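Local structure of glypican-1 (Homo sapiens, 4YWT) at residues A[83-88]-A[239-244]; A[134-139]-A[174-179]; A[163-168]-A[318-323]; A[220-225]-A[298-303]; A[290-295]-A[464-469]. The protein carries heparan sulfate chains at the cell surface, through which it binds alpha-4 (V) collagen and takes part in Schwann cell myelination. The protein carries 3 engineered substitutions. All coordinates share one frame; numbering follows the deposited sequence.

Interaction 1: A[83-88]-A[239-244]; sequences ELETAL and VPLGPE
L241 carries this contact: the end of its side chain rests against L84 and E85 on one face of the long helix 70-129, and it gives up far more surface than either partner. Its CD1 does most of the touching, lying 3.7 Å from L84 CD2 and 3.7 Å from the methylene CG of E85, while L241 CD2 adds a longer contact of 4.0 Å to L84 CD2. The two leucines meet at a slant. L84 has CG anti to the backbone N (chi1 176°), which directs its methyls over the loop, where they also pack on C245 and V249 of helix 243-253. Residues 239-242 form the extended link that follows helix 204-236, and P243 opens helix 243-253 after G242 at the N-cap position; L241 pins that link to the flank of the longest helix of the almost wholly helical glypican core. C245, just beyond it, is disulfide-bonded to C278, next to L279, on which both L241 and L88 lean. E85 works in two ways. Its CB-CG part runs alongside L241, pointing the other way, and its extended chain carries the carboxylate beyond the leucine to a water. That water donates to E85 OE2 at 2.6 Å and accepts a weak bond from L241 N at 3.0 Å, so a single solvent molecule joins the helix side chain to the loop backbone.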
# COMPACT_ATOMS: atom_id res chain seq x y z
N GLU A 83 -4.96 9.59 23.96
CA GLU A 83 -3.53 9.50 23.64
C GLU A 83 -3.23 8.30 22.75
O GLU A 83 -2.53 8.42 21.74
CB GLU A 83 -2.71 9.44 24.94
CG GLU A 83 -2.66 10.77 25.68
CD GLU A 83 -2.19 10.63 27.12
OE1 GLU A 83 -2.22 9.51 27.66
OE2 GLU A 83 -1.80 11.66 27.72
N LEU A 84 -3.78 7.14 23.11
CA LEU A 84 -3.63 5.95 22.28
C LEU A 84 -4.20 6.19 20.88
O LEU A 84 -3.58 5.80 19.87
CB LEU A 84 -4.32 4.74 22.92
CG LEU A 84 -4.30 3.46 22.08
CD1 LEU A 84 -2.88 3.06 21.72
CD2 LEU A 84 -5.00 2.33 22.81
N GLU A 85 -5.37 6.83 20.81
CA GLU A 85 -5.96 7.19 19.53
C GLU A 85 -5.01 8.04 18.68
O GLU A 85 -4.79 7.76 17.49
CB GLU A 85 -7.28 7.94 19.73
CG GLU A 85 -8.48 7.04 19.96
CD GLU A 85 -9.79 7.81 19.92
OE1 GLU A 85 -9.75 9.05 19.95
OE2 GLU A 85 -10.86 7.16 19.84
N THR A 86 -4.44 9.06 19.31
CA THR A 86 -3.51 9.97 18.64
C THR A 86 -2.30 9.21 18.09
O THR A 86 -1.93 9.39 16.92
CB THR A 86 -3.03 11.08 19.59
OG1 THR A 86 -4.12 11.97 19.87
CG2 THR A 86 -1.90 11.88 18.95
N ALA A 87 -1.70 8.37 18.92
CA ALA A 87 -0.56 7.57 18.49
C ALA A 87 -0.91 6.71 17.28
O ALA A 87 -0.23 6.76 16.23
CB ALA A 87 -0.07 6.70 19.63
N LEU A 88 -1.99 5.95 17.42
CA LEU A 88 -2.45 5.05 16.36
C LEU A 88 -2.66 5.78 15.04
O LEU A 88 -2.09 5.39 14.00
CB LEU A 88 -3.75 4.36 16.79
CG LEU A 88 -4.23 3.22 15.89
CD1 LEU A 88 -3.32 2.01 16.02
CD2 LEU A 88 -5.67 2.85 16.20
N VAL A 239 -11.44 2.65 12.57
CA VAL A 239 -11.98 1.68 13.51
C VAL A 239 -11.73 2.13 14.95
O VAL A 239 -10.58 2.29 15.37
CB VAL A 239 -11.37 0.28 13.31
CG1 VAL A 239 -11.90 -0.69 14.36
CG2 VAL A 239 -11.68 -0.24 11.91
N PRO A 240 -12.81 2.36 15.71
CA PRO A 240 -12.73 2.90 17.07
C PRO A 240 -12.23 1.89 18.09
O PRO A 240 -12.44 0.69 17.93
CB PRO A 240 -14.18 3.30 17.36
CG PRO A 240 -14.98 2.33 16.57
CD PRO A 240 -14.20 2.09 15.30
N LEU A 241 -11.58 2.39 19.14
CA LEU A 241 -11.17 1.56 20.26
C LEU A 241 -12.36 1.22 21.14
O LEU A 241 -13.25 2.05 21.34
CB LEU A 241 -10.08 2.26 21.08
CG LEU A 241 -8.76 2.53 20.37
CD1 LEU A 241 -7.97 3.60 21.10
CD2 LEU A 241 -7.94 1.25 20.26
N GLY A 242 -12.39 -0.00 21.66
CA GLY A 242 -13.50 -0.45 22.48
C GLY A 242 -13.41 0.01 23.93
O GLY A 242 -12.38 0.54 24.35
N PRO A 243 -14.50 -0.19 24.69
CA PRO A 243 -14.55 0.15 26.12
C PRO A 243 -13.56 -0.69 26.93
O PRO A 243 -12.89 -0.17 27.83
CB PRO A 243 -15.99 -0.18 26.51
CG PRO A 243 -16.75 -0.20 25.22
CD PRO A 243 -15.78 -0.71 24.20
N GLU A 244 -13.49 -1.97 26.60
CA GLU A 244 -12.54 -2.89 27.22
C GLU A 244 -11.12 -2.38 27.05
O GLU A 244 -10.33 -2.34 28.00
CB GLU A 244 -12.69 -4.29 26.62
CG GLU A 244 -14.04 -4.94 26.88
CD GLU A 244 -14.33 -5.09 28.36
OE1 GLU A 244 -13.40 -5.45 29.11
OE2 GLU A 244 -15.48 -4.85 28.77
O HOH W 1 -12.47 5.13 20.02

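Interaction 2: A[134-139]-A[174-179]; sequences TQNARA and FKQLHP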
# COMPACT_ATOMS: atom_id res chain seq x y z
N THR A 134 3.80 10.78 -41.58
CA THR A 134 2.99 12.00 -41.49
C THR A 134 1.56 11.82 -42.00
O THR A 134 0.65 12.52 -41.56
CB THR A 134 3.64 13.17 -42.25
OG1 THR A 134 3.83 12.80 -43.62
CG2 THR A 134 4.99 13.53 -41.64
N GLN A 135 1.37 10.88 -42.93
CA GLN A 135 0.04 10.62 -43.47
C GLN A 135 -0.66 9.47 -42.74
O GLN A 135 -1.72 9.02 -43.15
CB GLN A 135 0.11 10.32 -44.96
CG GLN A 135 0.57 11.51 -45.79
CD GLN A 135 -0.40 12.67 -45.73
OE1 GLN A 135 -0.19 13.63 -44.99
NE2 GLN A 135 -1.47 12.58 -46.51
N ASN A 136 -0.04 9.02 -41.65
CA ASN A 136 -0.62 7.97 -40.82
C ASN A 136 -0.47 8.30 -39.34
O ASN A 136 -0.57 7.42 -38.49
CB ASN A 136 0.04 6.62 -41.13
CG ASN A 136 -0.14 6.21 -42.58
OD1 ASN A 136 -1.25 6.19 -43.10
ND2 ASN A 136 0.97 5.88 -43.24
N ALA A 137 -0.22 9.57 -39.05
CA ALA A 137 0.02 10.03 -37.69
C ALA A 137 -1.16 9.74 -36.77
O ALA A 137 -0.97 9.40 -35.60
CB ALA A 137 0.34 11.52 -37.69
N ARG A 138 -2.37 9.87 -37.30
CA ARG A 138 -3.57 9.65 -36.49
C ARG A 138 -3.66 8.19 -36.06
O ARG A 138 -4.23 7.89 -35.01
CB ARG A 138 -4.84 10.05 -37.24
CG ARG A 138 -6.07 10.04 -36.35
CD ARG A 138 -7.37 10.06 -37.12
NE ARG A 138 -8.48 9.67 -36.26
CZ ARG A 138 -9.76 9.68 -36.63
NH1 ARG A 138 -10.10 10.08 -37.85
NH2 ARG A 138 -10.70 9.30 -35.77
N ALA A 139 -3.12 7.29 -36.86
CA ALA A 139 -3.11 5.87 -36.51
C ALA A 139 -2.27 5.65 -35.25
O ALA A 139 -2.70 4.98 -34.31
CB ALA A 139 -2.58 5.04 -37.66
N PHE A 174 0.45 0.28 -47.68
CA PHE A 174 0.55 -0.35 -48.99
C PHE A 174 -0.10 0.51 -50.06
O PHE A 174 0.41 0.61 -51.18
CB PHE A 174 -0.08 -1.74 -48.99
CG PHE A 174 0.22 -2.54 -50.23
CD1 PHE A 174 1.45 -3.16 -50.39
CD2 PHE A 174 -0.73 -2.66 -51.23
CE1 PHE A 174 1.73 -3.89 -51.53
CE2 PHE A 174 -0.45 -3.39 -52.37
CZ PHE A 174 0.78 -4.01 -52.52
N LYS A 175 -1.23 1.13 -49.72
CA LYS A 175 -1.87 2.07 -50.64
C LYS A 175 -0.93 3.23 -50.98
O LYS A 175 -0.84 3.64 -52.13
CB LYS A 175 -3.17 2.62 -50.05
CG LYS A 175 -4.33 1.64 -50.03
CD LYS A 175 -5.60 2.33 -49.56
CE LYS A 175 -5.87 3.60 -50.36
NZ LYS A 175 -7.14 4.25 -49.96
N GLN A 176 -0.24 3.74 -49.96
CA GLN A 176 0.63 4.89 -50.14
C GLN A 176 1.89 4.54 -50.92
O GLN A 176 2.41 5.36 -51.68
CB GLN A 176 1.00 5.50 -48.78
CG GLN A 176 1.64 6.88 -48.89
CD GLN A 176 2.06 7.44 -47.54
OE1 GLN A 176 2.15 6.71 -46.55
NE2 GLN A 176 2.32 8.74 -47.50
N LEU A 177 2.39 3.32 -50.73
CA LEU A 177 3.53 2.84 -51.51
C LEU A 177 3.18 2.74 -52.99
O LEU A 177 4.02 2.97 -53.85
CB LEU A 177 4.01 1.48 -51.00
CG LEU A 177 5.28 1.47 -50.14
CD1 LEU A 177 5.05 2.14 -48.80
CD2 LEU A 177 5.80 0.05 -49.96
N HIS A 178 1.93 2.40 -53.28
CA HIS A 178 1.49 2.20 -54.66
C HIS A 178 0.32 3.10 -55.03
O HIS A 178 -0.83 2.65 -55.05
CB HIS A 178 1.11 0.74 -54.89
CG HIS A 178 2.20 -0.23 -54.55
ND1 HIS A 178 3.54 0.10 -54.59
CD2 HIS A 178 2.15 -1.53 -54.17
CE1 HIS A 178 4.26 -0.94 -54.24
NE2 HIS A 178 3.44 -1.95 -53.98
N PRO A 179 0.59 4.38 -55.32
CA PRO A 179 -0.44 5.29 -55.83
C PRO A 179 -0.86 4.90 -57.25
O PRO A 179 -1.99 5.18 -57.66
CB PRO A 179 0.24 6.66 -55.82
CG PRO A 179 1.47 6.49 -54.97
CD PRO A 179 1.88 5.07 -55.15
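Van der Waals contact comes first: Q176 NE2 rests against the methylenes of Q135, 3.7 Å from both Q135 CB and Q135 CG, and the two side chains cross at about a right angle. Polar groups lie near one another without bonding. N136 ND2 stands 3.6 Å from Q176 OE1, the amide planes perpendicular at 90°, and each amide is hydrogen-bonded elsewhere: N136 ND2 donates to L132 O and Q176 NE2 to E131 O. In Q176, chi1 of -167° points the chain at the other segment and an extended chi2 (-177°) carries the amide across. The turn Q135-N136, which joins helix 131-134 to helix 137-152, faces the C-terminal end of helix 158-177, brought there by a helical hairpin at one end of the elongated core. R172 of helix 158-177 adds two hydrogen bonds to the turn, NH2 to Q135 O and NE to N136 OD1. Q135 O and N136 OD1, both acceptors, lie 2.9 Å apart, and the guanidinium probably offsets their mutual repulsion.

Interaction 3: A[163-168]-A[318-323]; sequences AEFWAR and TWLAEA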
# COMPACT_ATOMS: atom_id res chain seq x y z
N ALA A 163 -3.77 -5.97 -33.38
CA ALA A 163 -4.04 -6.72 -34.61
C ALA A 163 -4.74 -5.83 -35.62
O ALA A 163 -4.32 -5.72 -36.78
CB ALA A 163 -4.87 -7.96 -34.31
N GLU A 164 -5.81 -5.17 -35.17
CA GLU A 164 -6.55 -4.22 -35.98
C GLU A 164 -5.63 -3.11 -36.48
O GLU A 164 -5.61 -2.79 -37.68
CB GLU A 164 -7.71 -3.63 -35.17
CG GLU A 164 -8.48 -2.53 -35.87
CD GLU A 164 -9.39 -3.05 -36.97
OE1 GLU A 164 -9.64 -4.28 -37.01
OE2 GLU A 164 -9.87 -2.24 -37.79
N PHE A 165 -4.88 -2.53 -35.55
CA PHE A 165 -3.92 -1.47 -35.83
C PHE A 165 -2.97 -1.83 -36.98
O PHE A 165 -2.78 -1.04 -37.90
CB PHE A 165 -3.11 -1.14 -34.57
CG PHE A 165 -1.84 -0.39 -34.85
CD1 PHE A 165 -1.86 0.97 -35.13
CD2 PHE A 165 -0.61 -1.04 -34.83
CE1 PHE A 165 -0.70 1.66 -35.38
CE2 PHE A 165 0.56 -0.35 -35.09
CZ PHE A 165 0.52 1.00 -35.36
N TRP A 166 -2.40 -3.02 -36.90
CA TRP A 166 -1.43 -3.49 -37.89
C TRP A 166 -2.10 -3.79 -39.21
O TRP A 166 -1.53 -3.54 -40.27
CB TRP A 166 -0.70 -4.74 -37.38
CG TRP A 166 0.28 -4.44 -36.28
CD1 TRP A 166 0.24 -4.92 -35.00
CD2 TRP A 166 1.43 -3.60 -36.36
NE1 TRP A 166 1.30 -4.42 -34.28
CE2 TRP A 166 2.04 -3.61 -35.09
CE3 TRP A 166 2.00 -2.84 -37.38
CZ2 TRP A 166 3.20 -2.89 -34.82
CZ3 TRP A 166 3.16 -2.13 -37.11
CH2 TRP A 166 3.74 -2.16 -35.84
N ALA A 167 -3.32 -4.34 -39.16
CA ALA A 167 -4.08 -4.58 -40.38
C ALA A 167 -4.29 -3.27 -41.14
O ALA A 167 -3.85 -3.12 -42.30
CB ALA A 167 -5.42 -5.22 -40.05
N ARG A 168 -4.95 -2.32 -40.49
CA ARG A 168 -5.26 -1.04 -41.11
C ARG A 168 -4.00 -0.29 -41.55
O ARG A 168 -3.97 0.32 -42.62
CB ARG A 168 -6.09 -0.17 -40.16
CG ARG A 168 -7.34 -0.85 -39.61
CD ARG A 168 -8.40 -1.09 -40.68
NE ARG A 168 -8.16 -2.30 -41.46
CZ ARG A 168 -8.50 -3.53 -41.08
NH1 ARG A 168 -9.11 -3.72 -39.92
NH2 ARG A 168 -8.23 -4.56 -41.87
N THR A 318 10.01 2.58 -30.50
CA THR A 318 11.17 1.87 -31.04
C THR A 318 10.72 0.65 -31.84
O THR A 318 11.22 0.40 -32.95
CB THR A 318 12.13 1.42 -29.92
OG1 THR A 318 11.52 0.39 -29.14
CG2 THR A 318 12.48 2.60 -29.02
N TRP A 319 9.77 -0.10 -31.29
CA TRP A 319 9.24 -1.27 -31.96
C TRP A 319 8.42 -0.87 -33.18
O TRP A 319 8.47 -1.55 -34.22
CB TRP A 319 8.39 -2.11 -31.01
CG TRP A 319 9.18 -2.72 -29.90
CD1 TRP A 319 9.15 -2.36 -28.58
CD2 TRP A 319 10.13 -3.78 -30.00
NE1 TRP A 319 10.02 -3.14 -27.86
CE2 TRP A 319 10.64 -4.02 -28.71
CE3 TRP A 319 10.60 -4.56 -31.06
CZ2 TRP A 319 11.59 -5.01 -28.45
CZ3 TRP A 319 11.54 -5.54 -30.80
CH2 TRP A 319 12.03 -5.75 -29.51
N LEU A 320 7.66 0.22 -33.06
CA LEU A 320 6.94 0.73 -34.22
C LEU A 320 7.90 1.07 -35.36
O LEU A 320 7.70 0.66 -36.52
CB LEU A 320 6.11 1.97 -33.84
CG LEU A 320 4.97 1.75 -32.85
CD1 LEU A 320 4.22 3.05 -32.60
CD2 LEU A 320 4.02 0.67 -33.34
N ALA A 321 8.96 1.81 -35.03
CA ALA A 321 9.97 2.20 -35.99
C ALA A 321 10.65 0.98 -36.63
O ALA A 321 10.93 0.97 -37.83
CB ALA A 321 11.02 3.09 -35.33
N GLU A 322 10.91 -0.04 -35.81
CA GLU A 322 11.52 -1.26 -36.32
C GLU A 322 10.58 -1.97 -37.30
O GLU A 322 11.02 -2.49 -38.34
CB GLU A 322 11.90 -2.20 -35.17
CG GLU A 322 12.62 -3.46 -35.61
CD GLU A 322 13.39 -4.11 -34.48
OE1 GLU A 322 14.10 -3.39 -33.75
OE2 GLU A 322 13.30 -5.35 -34.33
N ALA A 323 9.29 -1.96 -36.98
CA ALA A 323 8.28 -2.55 -37.86
C ALA A 323 8.21 -1.83 -39.20
O ALA A 323 8.14 -2.46 -40.26
CB ALA A 323 6.92 -2.54 -37.19
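On the side of segment 163-168 of helix 158-177 remote from the W166–L320 contact, R168 NH1 bonds E164 OE2 at 2.7 Å in an i to i+4 salt bridge along one helix. The carboxylate oxygen lies in the guanidinium plane, whereas the nitrogen meets it from above the carboxylate plane, 50° out of it. Across to segment 318-323 everything is apolar. The six-membered end of the W166 indole does the reaching: CH2 is 3.5 Å from A323 CB and 3.8 Å from L320 CD2. L320 CD2 is also 4.0 Å from F165 CE2, so it touches the ends of both rings. F165 and W166 brace each other, since F165 CE2 sits over the centre of one indole face, 3.4 Å above the plane. The axes of the two segments run 13.5 Å apart at 35°, a wide gap that the large aromatic side chains bridge. F140 and L143 of helix 137-152 touch both F165 and L320, making this the hydrophobic interior of a helical bundle.

Interaction 4: A[220-225]-A[298-303]; sequences RSFVQG and LITDKF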
# COMPACT_ATOMS: atom_id res chain seq x y z
N ARG A 220 -0.47 -1.52 -14.39
CA ARG A 220 -1.82 -1.21 -13.95
C ARG A 220 -2.16 -1.93 -12.64
O ARG A 220 -2.71 -1.32 -11.72
CB ARG A 220 -2.84 -1.59 -15.02
CG ARG A 220 -4.26 -1.17 -14.67
CD ARG A 220 -5.27 -2.22 -15.10
NE ARG A 220 -5.31 -2.38 -16.55
CZ ARG A 220 -5.71 -3.49 -17.17
NH1 ARG A 220 -6.09 -4.54 -16.46
NH2 ARG A 220 -5.72 -3.54 -18.49
N SER A 221 -1.84 -3.21 -12.57
CA SER A 221 -2.14 -4.00 -11.38
C SER A 221 -1.34 -3.52 -10.18
O SER A 221 -1.85 -3.51 -9.05
CB SER A 221 -1.86 -5.48 -11.64
OG SER A 221 -2.65 -5.97 -12.71
N PHE A 222 -0.10 -3.12 -10.41
CA PHE A 222 0.74 -2.60 -9.33
C PHE A 222 0.14 -1.31 -8.76
O PHE A 222 -0.06 -1.18 -7.54
CB PHE A 222 2.17 -2.36 -9.82
CG PHE A 222 3.10 -1.85 -8.76
CD1 PHE A 222 3.65 -2.72 -7.83
CD2 PHE A 222 3.43 -0.51 -8.69
CE1 PHE A 222 4.51 -2.26 -6.86
CE2 PHE A 222 4.29 -0.04 -7.72
CZ PHE A 222 4.83 -0.92 -6.80
N VAL A 223 -0.15 -0.36 -9.66
CA VAL A 223 -0.75 0.91 -9.24
C VAL A 223 -2.08 0.69 -8.50
O VAL A 223 -2.32 1.28 -7.43
CB VAL A 223 -0.97 1.83 -10.46
CG1 VAL A 223 -1.97 2.93 -10.15
CG2 VAL A 223 0.36 2.42 -10.92
N GLN A 224 -2.92 -0.17 -9.06
CA GLN A 224 -4.18 -0.56 -8.43
C GLN A 224 -3.97 -1.10 -7.02
O GLN A 224 -4.71 -0.78 -6.10
CB GLN A 224 -4.91 -1.60 -9.29
CG GLN A 224 -6.10 -1.06 -10.06
CD GLN A 224 -6.59 -2.03 -11.12
OE1 GLN A 224 -6.06 -3.13 -11.26
NE2 GLN A 224 -7.62 -1.64 -11.85
N GLY A 225 -2.94 -1.93 -6.87
CA GLY A 225 -2.57 -2.48 -5.58
C GLY A 225 -2.20 -1.41 -4.58
O GLY A 225 -2.63 -1.44 -3.42
N LEU A 298 6.21 -9.04 -6.31
CA LEU A 298 6.41 -9.97 -7.41
C LEU A 298 6.09 -9.37 -8.78
O LEU A 298 6.81 -9.61 -9.75
CB LEU A 298 5.58 -11.24 -7.21
CG LEU A 298 6.25 -12.34 -6.39
CD1 LEU A 298 5.37 -13.58 -6.33
CD2 LEU A 298 7.61 -12.68 -6.97
N ILE A 299 5.01 -8.60 -8.86
CA ILE A 299 4.53 -8.10 -10.15
C ILE A 299 5.52 -7.12 -10.81
O ILE A 299 5.51 -6.96 -12.03
CB ILE A 299 3.15 -7.42 -10.01
CG1 ILE A 299 2.49 -7.25 -11.39
CG2 ILE A 299 3.26 -6.08 -9.31
CD1 ILE A 299 2.21 -8.56 -12.09
N THR A 300 6.37 -6.49 -10.00
CA THR A 300 7.31 -5.50 -10.52
C THR A 300 8.33 -6.11 -11.48
O THR A 300 8.90 -5.42 -12.32
CB THR A 300 8.07 -4.79 -9.38
OG1 THR A 300 8.87 -5.74 -8.66
CG2 THR A 300 7.10 -4.12 -8.43
N ASP A 301 8.56 -7.42 -11.35
CA ASP A 301 9.49 -8.12 -12.23
C ASP A 301 8.99 -8.10 -13.67
O ASP A 301 9.78 -8.09 -14.62
CB ASP A 301 9.69 -9.57 -11.77
CG ASP A 301 10.49 -9.66 -10.49
OD1 ASP A 301 11.26 -8.73 -10.19
OD2 ASP A 301 10.34 -10.68 -9.77
N LYS A 302 7.67 -8.08 -13.83
CA LYS A 302 7.03 -8.16 -15.14
C LYS A 302 7.09 -6.84 -15.90
O LYS A 302 6.64 -6.76 -17.04
CB LYS A 302 5.58 -8.61 -15.00
CG LYS A 302 5.42 -10.01 -14.45
CD LYS A 302 6.31 -10.99 -15.20
CE LYS A 302 5.93 -12.43 -14.90
NZ LYS A 302 6.71 -13.39 -15.73
N PHE A 303 7.64 -5.80 -15.27
CA PHE A 303 7.78 -4.51 -15.93
C PHE A 303 8.79 -4.61 -17.07
O PHE A 303 8.74 -3.83 -18.03
CB PHE A 303 8.22 -3.43 -14.93
CG PHE A 303 7.18 -3.09 -13.90
CD1 PHE A 303 5.90 -3.64 -13.96
CD2 PHE A 303 7.47 -2.21 -12.86
CE1 PHE A 303 4.95 -3.32 -13.00
CE2 PHE A 303 6.52 -1.89 -11.91
CZ PHE A 303 5.26 -2.45 -11.98
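F222 reaches from helix 204-236 into a nook formed by I299, T300 and F303. CB already touches two of them: it lies 3.8 Å from F303 CZ, in the plane of that ring and at its edge, and 3.9 Å from I299 CG2. CG keeps F303 CZ at 3.9 Å. With CG anti to the backbone N (chi1 -179°), the ring is carried toward the other segment, and F303 turns its edge to the face of F222 in a T-shaped pair, ring centroids 5.8 Å apart and planes at 89°. Here segment 298-303 packs on the middle of helix 204-236, in the buried centre of the helical core. Further out, CD1 divides its contact between I299 CG2 at 3.7 Å, which comes in at the ring edge near its plane, and the methyl of T300. CE1 then closes on T300 CG2 at 3.6 Å. The T300 hydroxyl OG1 donates to V297 O, leaving CG2 directed at F222. The F222 ring also meets that of F106 on helix 70-129, and F303 makes a second edge-to-face pair with F110 of the same helix.

Interaction 5: A[290-295]-A[464-469]; sequences RNLLDS and NRLRSA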
# COMPACT_ATOMS: atom_id res chain seq x y z
N ARG A 290 -0.00 -9.18 3.88
CA ARG A 290 1.24 -9.81 3.46
C ARG A 290 1.12 -10.44 2.08
O ARG A 290 2.05 -10.37 1.28
CB ARG A 290 1.69 -10.86 4.47
CG ARG A 290 2.16 -10.29 5.80
CD ARG A 290 2.64 -11.40 6.73
NE ARG A 290 2.95 -10.90 8.07
CZ ARG A 290 4.13 -10.42 8.43
NH1 ARG A 290 5.13 -10.37 7.56
NH2 ARG A 290 4.32 -9.99 9.67
N ASN A 291 -0.02 -11.07 1.81
CA ASN A 291 -0.27 -11.66 0.50
C ASN A 291 -0.25 -10.60 -0.60
O ASN A 291 0.44 -10.75 -1.62
CB ASN A 291 -1.62 -12.39 0.48
CG ASN A 291 -1.57 -13.72 1.20
OD1 ASN A 291 -0.51 -14.35 1.31
ND2 ASN A 291 -2.72 -14.16 1.70
N LEU A 292 -1.00 -9.53 -0.38
CA LEU A 292 -1.07 -8.44 -1.34
C LEU A 292 0.30 -7.85 -1.59
O LEU A 292 0.71 -7.71 -2.74
CB LEU A 292 -2.01 -7.34 -0.85
CG LEU A 292 -2.21 -6.25 -1.92
CD1 LEU A 292 -2.90 -6.85 -3.13
CD2 LEU A 292 -2.99 -5.07 -1.38
N LEU A 293 1.02 -7.51 -0.52
CA LEU A 293 2.33 -6.88 -0.67
C LEU A 293 3.33 -7.83 -1.34
O LEU A 293 4.20 -7.39 -2.08
CB LEU A 293 2.87 -6.42 0.69
CG LEU A 293 2.55 -4.97 1.06
CD1 LEU A 293 1.06 -4.76 1.27
CD2 LEU A 293 3.33 -4.55 2.29
N ASP A 294 3.18 -9.13 -1.08
CA ASP A 294 4.01 -10.13 -1.74
C ASP A 294 3.77 -10.15 -3.25
O ASP A 294 4.72 -10.11 -4.04
CB ASP A 294 3.76 -11.52 -1.16
CG ASP A 294 4.80 -11.92 -0.13
OD1 ASP A 294 5.43 -11.02 0.47
OD2 ASP A 294 5.00 -13.13 0.07
N SER A 295 2.50 -10.19 -3.64
CA SER A 295 2.16 -10.21 -5.06
C SER A 295 2.55 -8.89 -5.74
O SER A 295 2.85 -8.85 -6.93
CB SER A 295 0.67 -10.49 -5.27
OG SER A 295 -0.13 -9.39 -4.88
N ASN A 464 -5.71 -11.49 -5.84
CA ASN A 464 -6.08 -12.37 -6.94
C ASN A 464 -5.82 -11.71 -8.29
O ASN A 464 -5.23 -12.32 -9.19
CB ASN A 464 -7.55 -12.79 -6.83
CG ASN A 464 -7.80 -13.71 -5.65
OD1 ASN A 464 -6.93 -14.47 -5.24
ND2 ASN A 464 -9.01 -13.64 -5.10
N ARG A 465 -6.26 -10.46 -8.42
CA ARG A 465 -5.99 -9.67 -9.62
C ARG A 465 -4.50 -9.66 -9.98
O ARG A 465 -4.13 -9.78 -11.14
CB ARG A 465 -6.47 -8.23 -9.46
CG ARG A 465 -7.97 -8.02 -9.64
CD ARG A 465 -8.24 -6.57 -10.01
NE ARG A 465 -9.66 -6.24 -10.02
CZ ARG A 465 -10.26 -5.48 -9.11
NH1 ARG A 465 -9.55 -4.97 -8.11
NH2 ARG A 465 -11.56 -5.23 -9.19
N LEU A 466 -3.65 -9.50 -8.96
CA LEU A 466 -2.21 -9.42 -9.18
C LEU A 466 -1.56 -10.76 -9.49
O LEU A 466 -0.55 -10.82 -10.18
CB LEU A 466 -1.53 -8.79 -7.97
CG LEU A 466 -1.58 -7.27 -7.91
CD1 LEU A 466 -1.71 -6.79 -6.48
CD2 LEU A 466 -0.32 -6.69 -8.55
N ARG A 467 -2.14 -11.84 -8.98
CA ARG A 467 -1.63 -13.17 -9.28
C ARG A 467 -1.98 -13.53 -10.72
O ARG A 467 -1.13 -14.04 -11.47
CB ARG A 467 -2.21 -14.20 -8.30
CG ARG A 467 -1.66 -14.04 -6.89
CD ARG A 467 -2.30 -15.01 -5.90
NE ARG A 467 -1.64 -14.94 -4.60
CZ ARG A 467 -2.13 -15.48 -3.48
NH1 ARG A 467 -3.29 -16.11 -3.50
NH2 ARG A 467 -1.46 -15.37 -2.35
N SER A 468 -3.21 -13.22 -11.12
CA SER A 468 -3.63 -13.41 -12.50
C SER A 468 -2.78 -12.55 -13.44
O SER A 468 -2.31 -13.03 -14.47
CB SER A 468 -5.11 -13.07 -12.67
OG SER A 468 -5.92 -13.99 -11.96
N ALA A 469 -2.58 -11.29 -13.06
CA ALA A 469 -1.75 -10.37 -13.83
C ALA A 469 -0.33 -10.92 -13.98
O ALA A 469 0.27 -10.81 -15.04
CB ALA A 469 -1.72 -9.00 -13.18
O HOH W 2 1.11 -13.33 -2.37
O HOH W 3 1.71 -10.85 -8.69
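The two helical segments, meeting around S295 and L466, run in nearly the same direction, 27° apart, with axes 9.3 Å from each other at closest approach. The backbones come nearest at S295 and L466, whose CA atoms are 6.1 Å apart. Here one water donates to both S295 O, at 2.9 Å, and L466 O, at 2.7 Å, tying carbonyls of the two helices together. S295 is small enough to let L466 in: its OG lies 3.4 Å from both L466 CB and L466 CD1, while the hydroxyl donates back to L292 O at 2.8 Å and is thereby satisfied within its own helix. L466 CD1 goes on to L292 CD1, 3.6 Å away, the two leucines at about a right angle. R467 reaches across N291 with the two flat groups 61° apart, and its NH2 is joined through a second water to N291 O. L292 also packs on L459, M462 and T463 of helix 450-471, and L466 and A469 also touch S221 of helix 204-236, placing helix 450-471 against both helix 286-299 and helix 204-236.

Overall arrangement
The contacts are strung along an elongated, almost wholly helical core. Interactions 1 and 2 lie on opposite sides of its centre, their centres 67 Å apart. Interactions 2 and 3 are neighbours, 13 Å between centres, sharing helix 158-177 and touching where A139 meets F165. Interactions 4 and 5, with centres 9 Å apart near the middle, share helix 286-299, and S221 and I299 of the one pack on L466 and A469 of the other. Along the chain, interaction 2 closes before interactions 4 and 5 open, interaction 4 falls wholly between the segments of interaction 3, and interactions 4 and 5 alternate. Distant parts of the sequence are thus interlocked into one continuous rod.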